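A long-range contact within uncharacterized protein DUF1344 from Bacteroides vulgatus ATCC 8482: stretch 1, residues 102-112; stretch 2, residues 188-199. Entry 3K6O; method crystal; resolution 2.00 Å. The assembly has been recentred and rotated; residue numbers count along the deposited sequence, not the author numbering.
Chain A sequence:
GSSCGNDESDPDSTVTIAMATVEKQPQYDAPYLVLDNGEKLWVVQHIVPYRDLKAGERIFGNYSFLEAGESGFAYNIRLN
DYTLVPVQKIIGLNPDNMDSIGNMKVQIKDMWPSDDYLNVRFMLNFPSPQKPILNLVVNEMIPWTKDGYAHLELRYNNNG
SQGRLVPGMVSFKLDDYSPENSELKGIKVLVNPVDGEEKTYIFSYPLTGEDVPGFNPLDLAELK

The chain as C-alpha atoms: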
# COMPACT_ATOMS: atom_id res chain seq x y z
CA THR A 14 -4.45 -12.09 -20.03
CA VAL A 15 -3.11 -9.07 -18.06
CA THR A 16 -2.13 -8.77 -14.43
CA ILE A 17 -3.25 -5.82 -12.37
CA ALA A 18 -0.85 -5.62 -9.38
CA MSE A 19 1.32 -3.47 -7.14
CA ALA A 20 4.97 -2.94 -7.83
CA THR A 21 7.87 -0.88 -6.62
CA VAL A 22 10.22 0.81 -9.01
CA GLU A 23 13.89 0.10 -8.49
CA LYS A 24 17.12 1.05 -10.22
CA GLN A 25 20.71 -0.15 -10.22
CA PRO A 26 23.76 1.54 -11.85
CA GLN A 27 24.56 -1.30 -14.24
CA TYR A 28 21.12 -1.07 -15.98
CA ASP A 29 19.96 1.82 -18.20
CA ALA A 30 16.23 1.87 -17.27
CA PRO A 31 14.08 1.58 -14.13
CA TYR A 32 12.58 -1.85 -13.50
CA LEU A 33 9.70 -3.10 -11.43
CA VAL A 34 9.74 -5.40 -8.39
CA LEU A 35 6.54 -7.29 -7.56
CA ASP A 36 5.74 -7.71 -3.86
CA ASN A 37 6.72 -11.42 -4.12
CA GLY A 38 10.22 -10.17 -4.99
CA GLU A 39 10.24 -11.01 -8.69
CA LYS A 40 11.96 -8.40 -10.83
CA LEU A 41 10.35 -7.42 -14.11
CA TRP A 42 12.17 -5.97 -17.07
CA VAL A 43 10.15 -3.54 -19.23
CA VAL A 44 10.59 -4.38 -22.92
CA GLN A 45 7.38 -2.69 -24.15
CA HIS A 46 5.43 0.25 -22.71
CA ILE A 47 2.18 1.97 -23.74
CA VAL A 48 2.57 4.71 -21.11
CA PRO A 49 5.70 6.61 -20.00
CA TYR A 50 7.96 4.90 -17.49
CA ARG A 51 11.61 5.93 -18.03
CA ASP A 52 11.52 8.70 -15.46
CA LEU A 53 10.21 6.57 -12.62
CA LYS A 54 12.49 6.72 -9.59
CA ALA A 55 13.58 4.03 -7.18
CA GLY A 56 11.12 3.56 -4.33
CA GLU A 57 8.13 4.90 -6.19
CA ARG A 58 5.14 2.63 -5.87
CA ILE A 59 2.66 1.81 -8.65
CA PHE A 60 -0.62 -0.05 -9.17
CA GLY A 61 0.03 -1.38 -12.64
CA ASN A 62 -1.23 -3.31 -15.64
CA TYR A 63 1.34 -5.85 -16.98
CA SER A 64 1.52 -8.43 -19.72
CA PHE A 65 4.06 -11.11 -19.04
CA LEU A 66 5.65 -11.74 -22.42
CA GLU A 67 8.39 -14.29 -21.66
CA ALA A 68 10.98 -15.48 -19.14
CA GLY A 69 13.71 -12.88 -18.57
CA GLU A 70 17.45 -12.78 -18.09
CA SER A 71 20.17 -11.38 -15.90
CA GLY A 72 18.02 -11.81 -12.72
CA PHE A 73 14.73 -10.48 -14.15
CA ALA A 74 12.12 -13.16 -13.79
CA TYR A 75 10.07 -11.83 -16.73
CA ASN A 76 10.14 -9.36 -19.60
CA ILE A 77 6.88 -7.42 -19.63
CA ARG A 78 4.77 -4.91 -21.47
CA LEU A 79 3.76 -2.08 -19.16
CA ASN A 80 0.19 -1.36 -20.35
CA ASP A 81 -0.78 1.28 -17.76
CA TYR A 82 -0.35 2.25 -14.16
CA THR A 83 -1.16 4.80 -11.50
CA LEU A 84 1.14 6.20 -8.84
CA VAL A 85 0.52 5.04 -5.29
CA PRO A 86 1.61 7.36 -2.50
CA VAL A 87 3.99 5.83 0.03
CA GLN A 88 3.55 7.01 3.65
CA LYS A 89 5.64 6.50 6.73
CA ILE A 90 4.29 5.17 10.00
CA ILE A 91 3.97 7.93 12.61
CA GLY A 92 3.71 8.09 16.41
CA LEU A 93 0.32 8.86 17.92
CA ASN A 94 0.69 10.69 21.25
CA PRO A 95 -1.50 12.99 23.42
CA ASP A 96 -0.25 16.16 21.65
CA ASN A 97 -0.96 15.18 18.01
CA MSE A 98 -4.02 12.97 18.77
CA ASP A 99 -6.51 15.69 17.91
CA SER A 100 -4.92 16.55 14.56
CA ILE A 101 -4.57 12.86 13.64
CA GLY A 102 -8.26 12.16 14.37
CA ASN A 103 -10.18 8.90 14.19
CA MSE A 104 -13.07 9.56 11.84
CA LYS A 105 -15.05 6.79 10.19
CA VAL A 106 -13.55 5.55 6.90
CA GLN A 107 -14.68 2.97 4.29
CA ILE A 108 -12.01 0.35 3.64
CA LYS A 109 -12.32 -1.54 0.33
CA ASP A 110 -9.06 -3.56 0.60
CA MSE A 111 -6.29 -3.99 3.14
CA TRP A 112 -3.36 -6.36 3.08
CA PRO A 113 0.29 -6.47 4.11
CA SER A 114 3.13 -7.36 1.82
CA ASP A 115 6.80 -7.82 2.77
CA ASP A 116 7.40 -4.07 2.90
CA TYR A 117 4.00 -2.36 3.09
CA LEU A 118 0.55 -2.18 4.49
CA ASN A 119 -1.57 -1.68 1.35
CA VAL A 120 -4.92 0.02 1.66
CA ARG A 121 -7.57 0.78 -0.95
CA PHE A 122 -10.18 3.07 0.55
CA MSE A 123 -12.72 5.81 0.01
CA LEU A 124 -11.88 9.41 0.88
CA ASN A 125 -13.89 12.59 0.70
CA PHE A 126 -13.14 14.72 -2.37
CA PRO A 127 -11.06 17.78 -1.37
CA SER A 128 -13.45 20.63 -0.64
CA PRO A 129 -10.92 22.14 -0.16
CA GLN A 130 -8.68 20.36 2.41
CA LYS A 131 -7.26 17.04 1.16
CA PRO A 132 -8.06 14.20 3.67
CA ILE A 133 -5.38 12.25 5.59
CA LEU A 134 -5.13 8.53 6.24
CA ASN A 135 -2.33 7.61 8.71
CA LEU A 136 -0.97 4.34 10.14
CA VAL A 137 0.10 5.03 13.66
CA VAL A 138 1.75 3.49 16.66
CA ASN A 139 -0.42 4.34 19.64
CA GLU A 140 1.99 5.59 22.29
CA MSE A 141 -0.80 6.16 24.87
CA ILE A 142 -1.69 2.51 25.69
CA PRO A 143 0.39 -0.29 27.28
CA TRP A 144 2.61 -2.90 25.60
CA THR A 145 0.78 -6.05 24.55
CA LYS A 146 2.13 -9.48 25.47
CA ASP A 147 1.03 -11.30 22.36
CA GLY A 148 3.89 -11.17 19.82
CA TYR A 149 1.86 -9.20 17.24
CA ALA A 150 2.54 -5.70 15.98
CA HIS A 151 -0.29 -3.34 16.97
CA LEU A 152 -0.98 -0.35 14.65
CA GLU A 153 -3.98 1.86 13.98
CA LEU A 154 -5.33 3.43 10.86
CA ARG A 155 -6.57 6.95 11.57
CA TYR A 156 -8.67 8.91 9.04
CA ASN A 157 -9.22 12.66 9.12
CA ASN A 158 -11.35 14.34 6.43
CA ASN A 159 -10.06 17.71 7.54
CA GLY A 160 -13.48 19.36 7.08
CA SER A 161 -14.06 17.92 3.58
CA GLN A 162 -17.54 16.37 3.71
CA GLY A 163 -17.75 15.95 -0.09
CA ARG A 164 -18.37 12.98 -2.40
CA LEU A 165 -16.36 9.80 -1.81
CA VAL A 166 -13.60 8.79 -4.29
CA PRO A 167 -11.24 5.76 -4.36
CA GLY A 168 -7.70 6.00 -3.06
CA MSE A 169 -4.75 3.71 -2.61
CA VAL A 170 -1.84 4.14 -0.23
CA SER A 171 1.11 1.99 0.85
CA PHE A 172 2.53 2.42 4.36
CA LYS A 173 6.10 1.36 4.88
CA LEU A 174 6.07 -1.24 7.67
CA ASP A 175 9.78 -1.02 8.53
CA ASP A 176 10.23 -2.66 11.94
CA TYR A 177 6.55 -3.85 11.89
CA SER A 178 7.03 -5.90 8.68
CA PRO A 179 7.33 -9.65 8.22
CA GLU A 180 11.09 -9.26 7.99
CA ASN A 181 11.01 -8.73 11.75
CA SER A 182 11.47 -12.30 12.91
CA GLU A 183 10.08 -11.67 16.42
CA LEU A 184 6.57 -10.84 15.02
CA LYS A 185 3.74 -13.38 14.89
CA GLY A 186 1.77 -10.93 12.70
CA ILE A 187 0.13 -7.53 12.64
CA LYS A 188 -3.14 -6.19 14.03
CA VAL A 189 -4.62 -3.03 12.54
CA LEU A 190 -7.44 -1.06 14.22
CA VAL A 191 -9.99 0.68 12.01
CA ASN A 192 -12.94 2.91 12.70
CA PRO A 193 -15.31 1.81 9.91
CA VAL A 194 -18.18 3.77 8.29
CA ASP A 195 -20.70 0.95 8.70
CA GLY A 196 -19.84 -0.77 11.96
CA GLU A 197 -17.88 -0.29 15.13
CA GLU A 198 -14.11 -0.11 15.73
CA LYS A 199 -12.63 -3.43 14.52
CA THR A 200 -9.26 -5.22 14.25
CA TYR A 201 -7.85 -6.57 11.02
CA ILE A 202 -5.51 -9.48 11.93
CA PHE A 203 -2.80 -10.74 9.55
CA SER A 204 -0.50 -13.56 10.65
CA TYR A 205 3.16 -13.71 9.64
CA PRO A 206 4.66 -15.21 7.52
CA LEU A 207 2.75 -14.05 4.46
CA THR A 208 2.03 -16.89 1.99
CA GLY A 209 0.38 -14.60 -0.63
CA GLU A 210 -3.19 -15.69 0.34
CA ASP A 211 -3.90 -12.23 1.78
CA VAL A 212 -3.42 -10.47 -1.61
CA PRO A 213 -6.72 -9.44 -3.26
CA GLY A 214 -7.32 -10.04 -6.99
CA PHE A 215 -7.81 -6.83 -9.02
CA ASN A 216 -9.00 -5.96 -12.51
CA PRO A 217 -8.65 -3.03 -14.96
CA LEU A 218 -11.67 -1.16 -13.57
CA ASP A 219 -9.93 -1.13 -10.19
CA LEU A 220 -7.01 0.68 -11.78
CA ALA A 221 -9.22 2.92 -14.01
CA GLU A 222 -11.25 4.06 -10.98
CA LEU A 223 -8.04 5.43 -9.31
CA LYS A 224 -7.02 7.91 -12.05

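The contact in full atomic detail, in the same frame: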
# COMPACT_ATOMS: atom_id res chain seq x y z
N GLY A 102 -6.84 12.48 14.48
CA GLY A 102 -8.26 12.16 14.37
C GLY A 102 -8.51 10.65 14.43
O GLY A 102 -7.60 9.86 14.61
N ASN A 103 -9.78 10.27 14.32
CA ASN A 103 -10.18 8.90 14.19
C ASN A 103 -11.59 8.83 13.62
O ASN A 103 -12.47 8.17 14.15
CB ASN A 103 -10.12 8.19 15.54
CG ASN A 103 -10.23 6.69 15.40
OD1 ASN A 103 -9.90 6.10 14.33
ND2 ASN A 103 -10.72 6.04 16.46
N MSE A 104 -11.78 9.53 12.52
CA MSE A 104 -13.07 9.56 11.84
C MSE A 104 -13.36 8.28 11.05
O MSE A 104 -12.45 7.55 10.63
CB MSE A 104 -13.08 10.77 10.92
CG MSE A 104 -12.96 12.11 11.70
SE MSE A 104 -13.09 13.57 10.48
CE MSE A 104 -15.07 13.70 10.39
N LYS A 105 -14.64 8.00 10.87
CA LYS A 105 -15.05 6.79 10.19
C LYS A 105 -14.59 6.82 8.73
O LYS A 105 -14.73 7.84 8.04
CB LYS A 105 -16.57 6.62 10.28
CG LYS A 105 -17.06 6.34 11.73
CD LYS A 105 -18.49 5.79 11.79
CE LYS A 105 -18.83 5.22 13.22
NZ LYS A 105 -17.91 4.07 13.64
N VAL A 106 -14.05 5.69 8.27
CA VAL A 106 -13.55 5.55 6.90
C VAL A 106 -14.05 4.21 6.33
O VAL A 106 -14.22 3.23 7.07
CB VAL A 106 -12.01 5.58 6.85
CG1 VAL A 106 -11.38 4.39 7.64
CG2 VAL A 106 -11.49 5.56 5.40
N GLN A 107 -14.29 4.18 5.02
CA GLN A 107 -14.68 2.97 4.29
C GLN A 107 -13.46 2.31 3.68
O GLN A 107 -12.84 2.88 2.79
CB GLN A 107 -15.69 3.31 3.19
CG GLN A 107 -16.17 2.10 2.39
CD GLN A 107 -17.23 2.46 1.34
OE1 GLN A 107 -17.65 3.62 1.22
NE2 GLN A 107 -17.65 1.46 0.58
N ILE A 108 -13.11 1.12 4.17
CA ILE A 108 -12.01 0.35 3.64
C ILE A 108 -12.52 -0.62 2.59
O ILE A 108 -13.42 -1.39 2.86
CB ILE A 108 -11.29 -0.47 4.72
CG1 ILE A 108 -10.70 0.43 5.82
CG2 ILE A 108 -10.14 -1.32 4.08
CD1 ILE A 108 -9.82 1.57 5.30
N LYS A 109 -11.97 -0.58 1.38
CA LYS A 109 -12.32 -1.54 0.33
C LYS A 109 -11.33 -2.72 0.29
O LYS A 109 -11.74 -3.83 0.05
CB LYS A 109 -12.40 -0.84 -1.04
CG LYS A 109 -13.61 0.06 -1.21
CD LYS A 109 -14.04 0.19 -2.67
CE LYS A 109 -15.47 0.67 -2.78
NZ LYS A 109 -15.87 1.02 -4.18
N ASP A 110 -10.04 -2.48 0.48
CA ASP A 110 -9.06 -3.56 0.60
C ASP A 110 -7.98 -3.19 1.61
O ASP A 110 -7.60 -2.04 1.69
CB ASP A 110 -8.39 -3.86 -0.74
CG ASP A 110 -9.32 -4.45 -1.74
OD1 ASP A 110 -9.58 -5.66 -1.64
OD2 ASP A 110 -9.81 -3.71 -2.60
N MSE A 111 -7.50 -4.17 2.37
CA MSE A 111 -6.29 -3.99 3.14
C MSE A 111 -5.51 -5.27 3.23
O MSE A 111 -6.06 -6.29 3.60
CB MSE A 111 -6.58 -3.47 4.54
CG MSE A 111 -5.26 -3.30 5.41
SE MSE A 111 -5.79 -3.05 7.30
CE MSE A 111 -6.66 -1.41 6.98
N TRP A 112 -4.22 -5.20 2.94
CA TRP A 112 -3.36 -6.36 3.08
C TRP A 112 -1.91 -5.94 3.25
O TRP A 112 -1.49 -4.94 2.67
CB TRP A 112 -3.51 -7.31 1.88
CG TRP A 112 -2.79 -6.88 0.64
CD1 TRP A 112 -1.63 -7.38 0.17
CD2 TRP A 112 -3.19 -5.87 -0.29
NE1 TRP A 112 -1.30 -6.78 -1.02
CE2 TRP A 112 -2.23 -5.83 -1.31
CE3 TRP A 112 -4.29 -5.00 -0.37
CZ2 TRP A 112 -2.31 -4.94 -2.39
CZ3 TRP A 112 -4.37 -4.12 -1.47
CH2 TRP A 112 -3.39 -4.10 -2.46
N LYS A 188 -1.74 -6.51 13.74
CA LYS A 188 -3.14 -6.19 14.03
C LYS A 188 -3.34 -4.70 13.76
O LYS A 188 -2.56 -3.87 14.24
CB LYS A 188 -3.46 -6.51 15.47
CG LYS A 188 -3.34 -7.99 15.80
CD LYS A 188 -3.87 -8.34 17.21
CE LYS A 188 -3.86 -9.87 17.47
NZ LYS A 188 -4.28 -10.23 18.87
N VAL A 189 -4.35 -4.38 12.96
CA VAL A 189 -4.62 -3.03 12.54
C VAL A 189 -6.05 -2.58 12.92
O VAL A 189 -7.03 -3.17 12.46
CB VAL A 189 -4.44 -2.85 11.02
CG1 VAL A 189 -4.71 -1.36 10.61
CG2 VAL A 189 -3.02 -3.30 10.60
N LEU A 190 -6.15 -1.56 13.77
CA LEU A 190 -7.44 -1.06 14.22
C LEU A 190 -8.00 -0.03 13.25
O LEU A 190 -7.29 0.88 12.80
CB LEU A 190 -7.34 -0.40 15.62
CG LEU A 190 -7.42 -1.30 16.85
CD1 LEU A 190 -6.92 -0.56 18.10
CD2 LEU A 190 -8.85 -1.87 17.11
N VAL A 191 -9.29 -0.17 12.96
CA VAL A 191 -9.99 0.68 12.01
C VAL A 191 -11.32 1.12 12.59
O VAL A 191 -12.05 0.31 13.22
CB VAL A 191 -10.24 -0.07 10.68
CG1 VAL A 191 -11.17 0.74 9.71
CG2 VAL A 191 -8.89 -0.41 10.04
N ASN A 192 -11.64 2.39 12.36
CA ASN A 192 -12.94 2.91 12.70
C ASN A 192 -13.74 2.95 11.40
O ASN A 192 -13.52 3.82 10.55
CB ASN A 192 -12.78 4.29 13.32
CG ASN A 192 -14.08 4.82 13.91
OD1 ASN A 192 -15.08 4.11 13.99
ND2 ASN A 192 -14.06 6.07 14.29
N PRO A 193 -14.66 1.99 11.21
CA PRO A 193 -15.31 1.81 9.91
C PRO A 193 -16.58 2.61 9.75
O PRO A 193 -17.26 2.83 10.72
CB PRO A 193 -15.61 0.31 9.92
CG PRO A 193 -15.91 0.02 11.37
CD PRO A 193 -15.09 0.98 12.19
N VAL A 194 -16.93 3.02 8.53
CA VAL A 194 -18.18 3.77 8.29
C VAL A 194 -19.45 3.02 8.65
O VAL A 194 -20.37 3.59 9.26
CB VAL A 194 -18.34 4.27 6.82
CG1 VAL A 194 -17.16 5.12 6.39
CG2 VAL A 194 -18.56 3.11 5.86
N ASP A 195 -19.54 1.75 8.26
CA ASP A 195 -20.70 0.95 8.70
C ASP A 195 -20.07 -0.07 9.64
O ASP A 195 -19.21 -0.90 9.20
CB ASP A 195 -21.46 0.29 7.53
N GLY A 196 -20.39 0.08 10.93
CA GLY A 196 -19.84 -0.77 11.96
C GLY A 196 -19.17 -0.03 13.10
O GLY A 196 -19.23 1.21 13.23
N GLU A 197 -18.51 -0.81 13.95
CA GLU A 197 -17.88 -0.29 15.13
C GLU A 197 -16.40 -0.60 15.00
O GLU A 197 -16.02 -1.42 14.17
CB GLU A 197 -18.48 -0.97 16.35
CG GLU A 197 -20.02 -1.00 16.31
CD GLU A 197 -20.65 0.41 16.27
OE1 GLU A 197 -20.04 1.36 16.86
OE2 GLU A 197 -21.76 0.56 15.68
N GLU A 198 -15.57 0.06 15.80
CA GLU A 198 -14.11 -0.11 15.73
C GLU A 198 -13.83 -1.60 15.63
O GLU A 198 -14.43 -2.37 16.36
CB GLU A 198 -13.44 0.50 16.95
CG GLU A 198 -11.93 0.58 16.91
CD GLU A 198 -11.37 1.73 16.06
OE1 GLU A 198 -11.98 2.82 16.04
OE2 GLU A 198 -10.31 1.54 15.41
N LYS A 199 -12.97 -2.01 14.70
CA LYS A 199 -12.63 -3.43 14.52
C LYS A 199 -11.14 -3.64 14.23
O LYS A 199 -10.46 -2.71 13.83
CB LYS A 199 -13.45 -4.03 13.39
CG LYS A 199 -13.24 -3.37 12.04
CD LYS A 199 -14.20 -3.90 11.00
CE LYS A 199 -13.82 -5.30 10.59
NZ LYS A 199 -14.55 -5.72 9.34
O HOH W 1 -8.81 3.47 14.37

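The polar heart of this contact is Asn 192, whose amide is read from both ends. Its ND2 donates to the backbone O of Asn 103 at 2.6 Å, and its OD1 accepts from NZ of Lys 105 at 2.9 Å. With chi1 in t and the CA-to-CB bond pointing toward stretch 1, the short side chain can serve both partners. An asparagine suits the site because its amide pairs a donor with an acceptor.

Lys 105 makes the complementary choice, reach. Its long chain, m-t-t-m, curls at the last torsion so that NZ also donates to Pro 193 O and to Gly 196 O, each at 3.2 Å. The ammonium thus gathers a side-chain oxygen and two carbonyls of the loop that follows Asn 192. Gly 196 has backbone angles that call for glycine: a CB there would jam against the preceding carbonyl and crowd Pro 193 CG.

Alongside these bonds, a single beta bridge pairs Val 106 with Pro 193. Val 106 N donates to Asn 192 O at 3.0 Å, and Val 194 N donates to Val 106 O at 3.1 Å. Proline is tolerated at the bridge because the bonds use its neighbours' atoms, leaving its own nitrogen uncalled for.

Farther out, Asn 103 ND2 makes a weak hydrogen bond to Glu 198 OE1 at 3.5 Å, and a water lies 2.8 Å from Asn 103 OD1 and 2.7 Å from Glu 198 OE2.

Apolar packing completes the 608 Å² covered between the stretches; Val 106, Val 189, Val 191 and Met 111 are buried. Val 191 CG1 lies 3.9 Å from Ile 108 CG1 and 4.2 Å from Val 106 CG1, while its CG2 meets Met 111 CE at 3.9 Å. The selenium of Met 111, a selenomethionine, sits 3.9 Å from Val 189 CG1; its long side chain spans a gap where the backbones have separated. Exposed Val 194 packs its CG2 3.9 Å from Gln 107 CB.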